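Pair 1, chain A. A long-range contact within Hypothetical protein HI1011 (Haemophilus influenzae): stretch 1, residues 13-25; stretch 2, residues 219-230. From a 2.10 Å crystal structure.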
# COMPACT_ATOMS: atom_id res chain seq x y z
N SER A 13 0.07 0.64 -1.07
CA SER A 13 -0.17 -0.78 -0.86
C SER A 13 -1.67 -1.04 -0.88
O SER A 13 -2.15 -2.02 -1.46
CB SER A 13 0.37 -1.21 0.50
OG SER A 13 1.78 -1.24 0.53
N ASP A 14 -2.42 -0.16 -0.22
CA ASP A 14 -3.87 -0.27 -0.13
C ASP A 14 -4.57 -0.28 -1.48
O ASP A 14 -5.31 -1.23 -1.79
CB ASP A 14 -4.43 0.86 0.72
CG ASP A 14 -5.86 0.62 1.14
OD1 ASP A 14 -6.10 -0.24 2.00
OD2 ASP A 14 -6.75 1.32 0.61
N ILE A 15 -4.34 0.75 -2.29
CA ILE A 15 -4.97 0.83 -3.59
C ILE A 15 -4.51 -0.29 -4.50
O ILE A 15 -5.31 -0.82 -5.28
CB ILE A 15 -4.78 2.22 -4.28
CG1 ILE A 15 -5.76 2.38 -5.45
CG2 ILE A 15 -3.34 2.40 -4.78
CD1 ILE A 15 -5.75 3.76 -6.08
N ALA A 16 -3.24 -0.68 -4.38
CA ALA A 16 -2.67 -1.75 -5.20
C ALA A 16 -3.38 -3.08 -4.94
O ALA A 16 -3.59 -3.86 -5.87
CB ALA A 16 -1.18 -1.89 -4.94
N SER A 17 -3.71 -3.35 -3.68
CA SER A 17 -4.44 -4.55 -3.32
C SER A 17 -5.84 -4.45 -3.92
O SER A 17 -6.39 -5.44 -4.41
CB SER A 17 -4.55 -4.70 -1.81
OG SER A 17 -3.59 -5.62 -1.31
N PHE A 18 -6.42 -3.26 -3.86
CA PHE A 18 -7.75 -3.02 -4.41
C PHE A 18 -7.81 -3.27 -5.90
O PHE A 18 -8.76 -3.86 -6.40
CB PHE A 18 -8.25 -1.61 -4.07
CG PHE A 18 -9.09 -1.56 -2.84
CD1 PHE A 18 -10.24 -2.34 -2.73
CD2 PHE A 18 -8.74 -0.74 -1.77
CE1 PHE A 18 -11.02 -2.32 -1.58
CE2 PHE A 18 -9.52 -0.71 -0.60
CZ PHE A 18 -10.66 -1.50 -0.51
N LEU A 19 -6.78 -2.82 -6.62
CA LEU A 19 -6.74 -3.02 -8.06
C LEU A 19 -6.68 -4.50 -8.40
O LEU A 19 -7.29 -4.94 -9.38
CB LEU A 19 -5.55 -2.28 -8.66
CG LEU A 19 -5.57 -0.75 -8.47
CD1 LEU A 19 -4.30 -0.14 -9.07
CD2 LEU A 19 -6.81 -0.15 -9.12
N VAL A 20 -5.95 -5.26 -7.59
CA VAL A 20 -5.78 -6.71 -7.79
C VAL A 20 -7.03 -7.50 -7.40
O VAL A 20 -7.40 -8.47 -8.06
CB VAL A 20 -4.54 -7.24 -6.99
CG1 VAL A 20 -4.51 -8.78 -6.98
CG2 VAL A 20 -3.26 -6.72 -7.62
N GLU A 21 -7.63 -7.13 -6.27
CA GLU A 21 -8.84 -7.77 -5.79
C GLU A 21 -10.03 -7.48 -6.72
O GLU A 21 -11.13 -8.00 -6.52
CB GLU A 21 -9.14 -7.29 -4.36
CG GLU A 21 -8.18 -7.85 -3.33
CD GLU A 21 -8.12 -9.38 -3.35
OE1 GLU A 21 -8.92 -10.02 -2.63
OE2 GLU A 21 -7.29 -9.94 -4.08
N ASN A 22 -9.78 -6.66 -7.74
CA ASN A 22 -10.78 -6.31 -8.72
C ASN A 22 -10.33 -6.64 -10.14
O ASN A 22 -10.66 -5.94 -11.09
CB ASN A 22 -11.18 -4.84 -8.55
CG ASN A 22 -12.13 -4.64 -7.39
OD1 ASN A 22 -13.32 -4.98 -7.48
ND2 ASN A 22 -11.62 -4.14 -6.27
N GLY A 23 -9.53 -7.70 -10.24
CA GLY A 23 -9.06 -8.22 -11.51
C GLY A 23 -7.93 -7.61 -12.33
O GLY A 23 -7.69 -8.06 -13.46
N LEU A 24 -7.22 -6.62 -11.79
CA LEU A 24 -6.14 -5.99 -12.55
C LEU A 24 -4.72 -6.44 -12.16
O LEU A 24 -4.37 -6.46 -10.99
CB LEU A 24 -6.25 -4.46 -12.40
CG LEU A 24 -6.66 -3.67 -13.65
CD1 LEU A 24 -7.86 -4.28 -14.35
CD2 LEU A 24 -6.91 -2.22 -13.26
N SER A 25 -3.91 -6.87 -13.13
CA SER A 25 -2.53 -7.27 -12.80
C SER A 25 -1.80 -5.99 -12.40
O SER A 25 -1.77 -5.02 -13.16
CB SER A 25 -1.85 -8.01 -13.96
OG SER A 25 -1.86 -7.28 -15.17
N GLY A 219 -8.20 10.71 -5.96
CA GLY A 219 -9.03 10.18 -4.90
C GLY A 219 -8.31 9.21 -3.98
O GLY A 219 -7.09 9.15 -3.96
N GLY A 220 -9.09 8.53 -3.15
CA GLY A 220 -8.53 7.54 -2.24
C GLY A 220 -8.50 6.20 -2.95
O GLY A 220 -8.18 6.13 -4.14
N SER A 221 -8.81 5.12 -2.24
CA SER A 221 -8.82 3.80 -2.86
C SER A 221 -10.19 3.44 -3.45
O SER A 221 -10.28 2.61 -4.35
CB SER A 221 -8.41 2.74 -1.86
OG SER A 221 -7.09 2.96 -1.39
N GLY A 222 -11.24 4.03 -2.88
CA GLY A 222 -12.60 3.77 -3.33
C GLY A 222 -12.84 3.84 -4.83
O GLY A 222 -13.36 2.89 -5.41
N LEU A 223 -12.49 4.96 -5.46
CA LEU A 223 -12.71 5.09 -6.90
C LEU A 223 -11.83 4.15 -7.70
O LEU A 223 -12.28 3.57 -8.69
CB LEU A 223 -12.45 6.53 -7.36
CG LEU A 223 -12.52 6.76 -8.87
CD1 LEU A 223 -13.92 6.45 -9.39
CD2 LEU A 223 -12.13 8.19 -9.20
N GLY A 224 -10.56 4.07 -7.31
CA GLY A 224 -9.62 3.22 -8.00
C GLY A 224 -10.09 1.79 -8.07
O GLY A 224 -9.87 1.12 -9.08
N ALA A 225 -10.70 1.32 -6.98
CA ALA A 225 -11.25 -0.04 -6.88
C ALA A 225 -12.35 -0.27 -7.92
O ALA A 225 -12.37 -1.31 -8.59
CB ALA A 225 -11.80 -0.26 -5.50
N TYR A 226 -13.27 0.68 -8.02
CA TYR A 226 -14.36 0.56 -8.97
C TYR A 226 -13.92 0.73 -10.41
O TYR A 226 -14.58 0.24 -11.32
CB TYR A 226 -15.52 1.48 -8.59
CG TYR A 226 -16.36 0.84 -7.51
CD1 TYR A 226 -16.12 1.12 -6.17
CD2 TYR A 226 -17.31 -0.12 -7.82
CE1 TYR A 226 -16.81 0.45 -5.16
CE2 TYR A 226 -18.00 -0.81 -6.83
CZ TYR A 226 -17.74 -0.52 -5.50
OH TYR A 226 -18.42 -1.21 -4.52
N MET A 227 -12.81 1.44 -10.60
CA MET A 227 -12.24 1.62 -11.94
C MET A 227 -11.61 0.30 -12.39
O MET A 227 -11.60 -0.02 -13.57
CB MET A 227 -11.20 2.73 -11.93
CG MET A 227 -11.77 4.10 -11.64
SD MET A 227 -10.52 5.37 -11.78
CE MET A 227 -10.42 5.52 -13.56
N ALA A 228 -11.02 -0.41 -11.44
CA ALA A 228 -10.41 -1.71 -11.71
C ALA A 228 -11.53 -2.71 -12.03
O ALA A 228 -11.45 -3.45 -13.01
CB ALA A 228 -9.63 -2.18 -10.49
N ALA A 229 -12.59 -2.70 -11.22
CA ALA A 229 -13.73 -3.59 -11.42
C ALA A 229 -14.38 -3.36 -12.78
O ALA A 229 -14.87 -4.30 -13.40
CB ALA A 229 -14.76 -3.44 -10.30
N ARG A 230 -14.44 -2.11 -13.23
CA ARG A 230 -15.05 -1.84 -14.54
C ARG A 230 -14.14 -2.34 -15.65
O ARG A 230 -14.59 -3.03 -16.57
CB ARG A 230 -15.32 -0.34 -14.73
CG ARG A 230 -16.26 -0.04 -15.91
CD ARG A 230 -16.34 1.44 -16.27
NE ARG A 230 -15.11 1.89 -16.91
CZ ARG A 230 -14.90 1.91 -18.22
NH1 ARG A 230 -15.85 1.51 -19.06
NH2 ARG A 230 -13.73 2.29 -18.69

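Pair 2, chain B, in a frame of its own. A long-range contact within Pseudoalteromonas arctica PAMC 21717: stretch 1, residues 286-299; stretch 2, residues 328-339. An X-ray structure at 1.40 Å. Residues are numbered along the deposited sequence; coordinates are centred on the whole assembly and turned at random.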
# COMPACT_ATOMS: atom_id res chain seq x y z
N HIS B 286 -1.22 5.16 -2.09
CA HIS B 286 -1.17 6.60 -2.39
C HIS B 286 -0.71 7.35 -1.19
O HIS B 286 0.15 8.28 -1.27
CB HIS B 286 -2.51 7.11 -2.89
CG HIS B 286 -2.90 6.71 -4.30
ND1 HIS B 286 -3.58 5.57 -4.62
CD2 HIS B 286 -2.69 7.36 -5.50
CE1 HIS B 286 -3.75 5.57 -5.94
NE2 HIS B 286 -3.25 6.64 -6.50
N VAL B 287 -1.28 7.05 -0.02
CA VAL B 287 -0.93 7.73 1.21
C VAL B 287 0.51 7.37 1.67
O VAL B 287 1.23 8.29 2.10
CB VAL B 287 -1.96 7.45 2.29
CG1 VAL B 287 -1.63 8.12 3.62
CG2 VAL B 287 -3.32 7.82 1.80
N ALA B 288 0.90 6.14 1.52
CA ALA B 288 2.27 5.75 1.85
C ALA B 288 3.23 6.48 0.97
O ALA B 288 4.27 6.91 1.44
CB ALA B 288 2.43 4.23 1.73
N GLY B 289 2.87 6.64 -0.32
CA GLY B 289 3.77 7.42 -1.18
C GLY B 289 3.86 8.85 -0.73
O GLY B 289 4.96 9.43 -0.74
N VAL B 290 2.75 9.51 -0.36
CA VAL B 290 2.85 10.87 0.18
C VAL B 290 3.63 10.91 1.44
O VAL B 290 4.40 11.89 1.65
CB VAL B 290 1.46 11.56 0.24
CG1 VAL B 290 1.59 12.97 0.79
CG2 VAL B 290 0.83 11.60 -1.14
N ALA B 291 3.50 9.92 2.32
CA ALA B 291 4.37 9.88 3.49
C ALA B 291 5.84 9.88 3.10
O ALA B 291 6.66 10.56 3.78
CB ALA B 291 4.02 8.64 4.33
N ALA B 292 6.22 9.18 2.06
CA ALA B 292 7.57 9.22 1.55
C ALA B 292 7.92 10.57 1.00
O ALA B 292 9.11 11.01 1.21
CB ALA B 292 7.82 8.11 0.52
N LEU B 293 7.05 11.28 0.31
CA LEU B 293 7.33 12.64 -0.16
C LEU B 293 7.60 13.51 1.03
O LEU B 293 8.57 14.33 1.03
CB LEU B 293 6.22 13.20 -1.01
CG LEU B 293 5.79 12.38 -2.20
CD1 LEU B 293 4.74 13.14 -3.01
CD2 LEU B 293 6.98 11.98 -3.07
N ILE B 294 6.78 13.46 2.04
CA ILE B 294 6.97 14.20 3.28
C ILE B 294 8.27 13.90 3.86
O ILE B 294 9.00 14.87 4.33
CB ILE B 294 5.80 13.89 4.29
CG1 ILE B 294 4.51 14.47 3.81
CG2 ILE B 294 6.17 14.36 5.67
CD1 ILE B 294 3.28 13.84 4.49
N LYS B 295 8.71 12.67 3.97
CA LYS B 295 9.99 12.30 4.60
C LYS B 295 11.16 12.81 3.78
O LYS B 295 12.17 13.15 4.42
CB LYS B 295 10.03 10.77 4.80
CG LYS B 295 11.17 10.29 5.63
CD LYS B 295 11.04 10.72 7.07
CE LYS B 295 12.05 10.02 7.96
NZ LYS B 295 12.02 10.38 9.32
N GLN B 296 11.09 12.89 2.49
CA GLN B 296 12.18 13.54 1.72
C GLN B 296 12.27 15.01 2.12
O GLN B 296 13.36 15.53 2.37
CB GLN B 296 11.96 13.44 0.26
CG GLN B 296 13.10 14.12 -0.57
CD GLN B 296 12.77 14.28 -1.98
OE1 GLN B 296 11.88 13.68 -2.58
NE2 GLN B 296 13.60 15.01 -2.70
N ALA B 297 11.16 15.70 2.20
CA ALA B 297 11.15 17.15 2.51
C ALA B 297 11.52 17.38 3.93
O ALA B 297 12.13 18.45 4.23
CB ALA B 297 9.79 17.71 2.20
N LYS B 298 11.22 16.54 4.88
CA LYS B 298 11.44 16.67 6.32
C LYS B 298 12.08 15.37 6.81
O LYS B 298 11.42 14.51 7.41
CB LYS B 298 10.10 16.96 6.97
CG LYS B 298 10.26 17.36 8.45
CD LYS B 298 8.90 17.70 9.03
CE LYS B 298 8.82 17.87 10.54
NZ LYS B 298 9.82 18.90 10.98
N PRO B 299 13.41 15.17 6.65
CA PRO B 299 14.03 13.91 6.95
C PRO B 299 14.02 13.51 8.38
O PRO B 299 14.25 12.33 8.69
CB PRO B 299 15.45 14.05 6.36
CG PRO B 299 15.44 15.19 5.52
CD PRO B 299 14.28 16.08 5.87
N ILE B 328 -9.45 14.34 1.49
CA ILE B 328 -8.62 13.56 0.56
C ILE B 328 -7.20 14.08 0.66
O ILE B 328 -6.94 15.28 0.61
CB ILE B 328 -9.14 13.68 -0.87
CG1 ILE B 328 -10.57 13.14 -0.98
CG2 ILE B 328 -8.19 13.00 -1.90
CD1 ILE B 328 -11.30 13.51 -2.24
N VAL B 329 -6.23 13.17 0.80
CA VAL B 329 -4.81 13.57 0.83
C VAL B 329 -4.45 14.42 -0.39
O VAL B 329 -4.83 14.05 -1.50
CB VAL B 329 -3.92 12.29 0.97
CG1 VAL B 329 -2.45 12.62 0.70
CG2 VAL B 329 -4.13 11.69 2.32
N ASP B 330 -3.76 15.50 -0.07
CA ASP B 330 -3.34 16.45 -1.11
C ASP B 330 -1.84 16.48 -1.07
O ASP B 330 -1.24 17.02 -0.18
CB ASP B 330 -3.98 17.82 -0.80
CG ASP B 330 -3.55 18.91 -1.71
OD1 ASP B 330 -2.52 18.79 -2.42
OD2 ASP B 330 -4.23 20.00 -1.72
N ALA B 331 -1.26 15.79 -2.07
CA ALA B 331 0.21 15.63 -2.02
C ALA B 331 0.92 16.97 -2.02
O ALA B 331 1.93 17.13 -1.34
CB ALA B 331 0.67 14.82 -3.20
N ALA B 332 0.47 17.87 -2.86
CA ALA B 332 1.15 19.20 -2.94
C ALA B 332 1.13 19.95 -1.65
O ALA B 332 2.16 20.48 -1.17
CB ALA B 332 0.57 20.02 -4.05
N ALA B 333 -0.06 19.95 -0.99
CA ALA B 333 -0.18 20.64 0.27
C ALA B 333 0.62 20.00 1.39
O ALA B 333 1.19 20.64 2.25
CB ALA B 333 -1.64 20.79 0.67
N ALA B 334 0.67 18.64 1.41
CA ALA B 334 1.45 17.94 2.35
C ALA B 334 2.95 18.23 2.22
O ALA B 334 3.60 18.44 3.21
CB ALA B 334 1.17 16.40 2.22
N VAL B 335 3.44 18.20 0.96
CA VAL B 335 4.87 18.53 0.76
C VAL B 335 5.16 19.97 1.16
O VAL B 335 6.19 20.18 1.82
CB VAL B 335 5.23 18.19 -0.66
CG1 VAL B 335 6.52 18.86 -1.13
CG2 VAL B 335 5.23 16.70 -0.91
N ALA B 336 4.26 20.89 0.85
CA ALA B 336 4.44 22.26 1.30
C ALA B 336 4.53 22.36 2.79
O ALA B 336 5.37 23.09 3.38
CB ALA B 336 3.32 23.14 0.78
N ALA B 337 3.68 21.64 3.50
CA ALA B 337 3.69 21.64 4.94
C ALA B 337 4.88 20.99 5.56
O ALA B 337 5.25 21.32 6.70
CB ALA B 337 2.38 20.99 5.49
N ALA B 338 5.53 20.09 4.84
CA ALA B 338 6.71 19.43 5.34
C ALA B 338 7.98 20.23 4.96
O ALA B 338 9.06 19.82 5.35
CB ALA B 338 6.80 18.09 4.66
N SER B 339 7.88 21.25 4.12
CA SER B 339 9.04 22.02 3.61
C SER B 339 9.29 23.25 4.52
O SER B 339 10.33 23.92 4.18
CB SER B 339 8.81 22.37 2.14
OG SER B 339 8.68 21.23 1.31

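Pair 1 carries a hydrogen bond across its helix contact, and pair 2 has none: in pair 1 the hydroxyl OG of Ser221(A) donates to OD2 of Asp14(A) over 2.6 Å, whereas the matching positions in pair 2 are Ala331(B) and Gly289(B), which have no polar side-chain atoms to join. Around this difference the backbones agree closely. Fourteen central residues superpose with an RMSD of 0.5 Å. In each pair two helices run in nearly the same direction, crossing at -23° in pair 1 and -26° in pair 2, with axes 8.3 and 8.5 Å apart at closest approach. Each contact buries 488 Å², both sides summed.

Where the helices pack closely, both pairs place a small residue at one matched position, Gly224(A) and Ala334(B). In pair 1 the long partner Ile15(A) extends its CD1 to 4.4 Å from CA of Gly224(A); a CB built on that glycine would lie 2.8 Å from the same CD1, a clash. In pair 2 the position of Ile15(A) is held by the shorter Val290(B), and a real methyl fits: CB of Ala334(B) rests 3.7 Å from CG1 of Val290(B) and 4.0 Å from CD1 of Ile294(B). Leu19(A), which matches Ile294(B), instead brings its CD2 to 3.3 Å from the carbonyl O of Gly224(A).

At the neighbouring pair of matches, bulk is distributed differently between the helices. Phe18(A) falls on Leu293(B), and Ala225(A) on Val335(B). The large ring in pair 1 meets a small methyl, CD1 of Phe18(A) lying 3.8 Å from CB of Ala225(A), while its CD2 is 3.5 Å from CB of Ser221(A). In pair 2 the smaller leucine meets a larger valine, with CB of Leu293(B) 3.6 Å from CG2 of Val335(B). Ala228(A) and Ala338(B) are the same residue at matching positions, their side-chain centres only 0.3 Å apart after superposition. Each receives a branched aliphatic chain: CD2 of Leu19(A) is 3.7 Å from CB of Ala228(A), and CG2 of Ile294(B) is 3.9 Å from CB of Ala338(B).

The next match, Asn22(A) with Ala297(B), again sets a polar residue against an apolar one. The amide of Asn22(A) turns back on its own stretch, ND2 donating to O of Phe18(A) at 2.9 Å, while its CB packs 3.6 Å from CB of Ala228(A). Ala297(B) keeps only the packing, its CB 3.9 Å from CB of Ala338(B). At the last matched position of the second stretch, Ala229(A) offers its CB 3.5 Å from OD1 of Asn22(A); Ser339(B) places OG 3.8 Å from CB of Ala297(B) and spends that hydroxyl on its own stretch, donating to O of Val335(B) at 2.8 Å. At the start of the second helix in pair 2, Asp330(B) is the N-cap, OD1 accepting from N of Ala333(B) at 3.1 Å; its counterpart Gly220(A) has no side chain to do this.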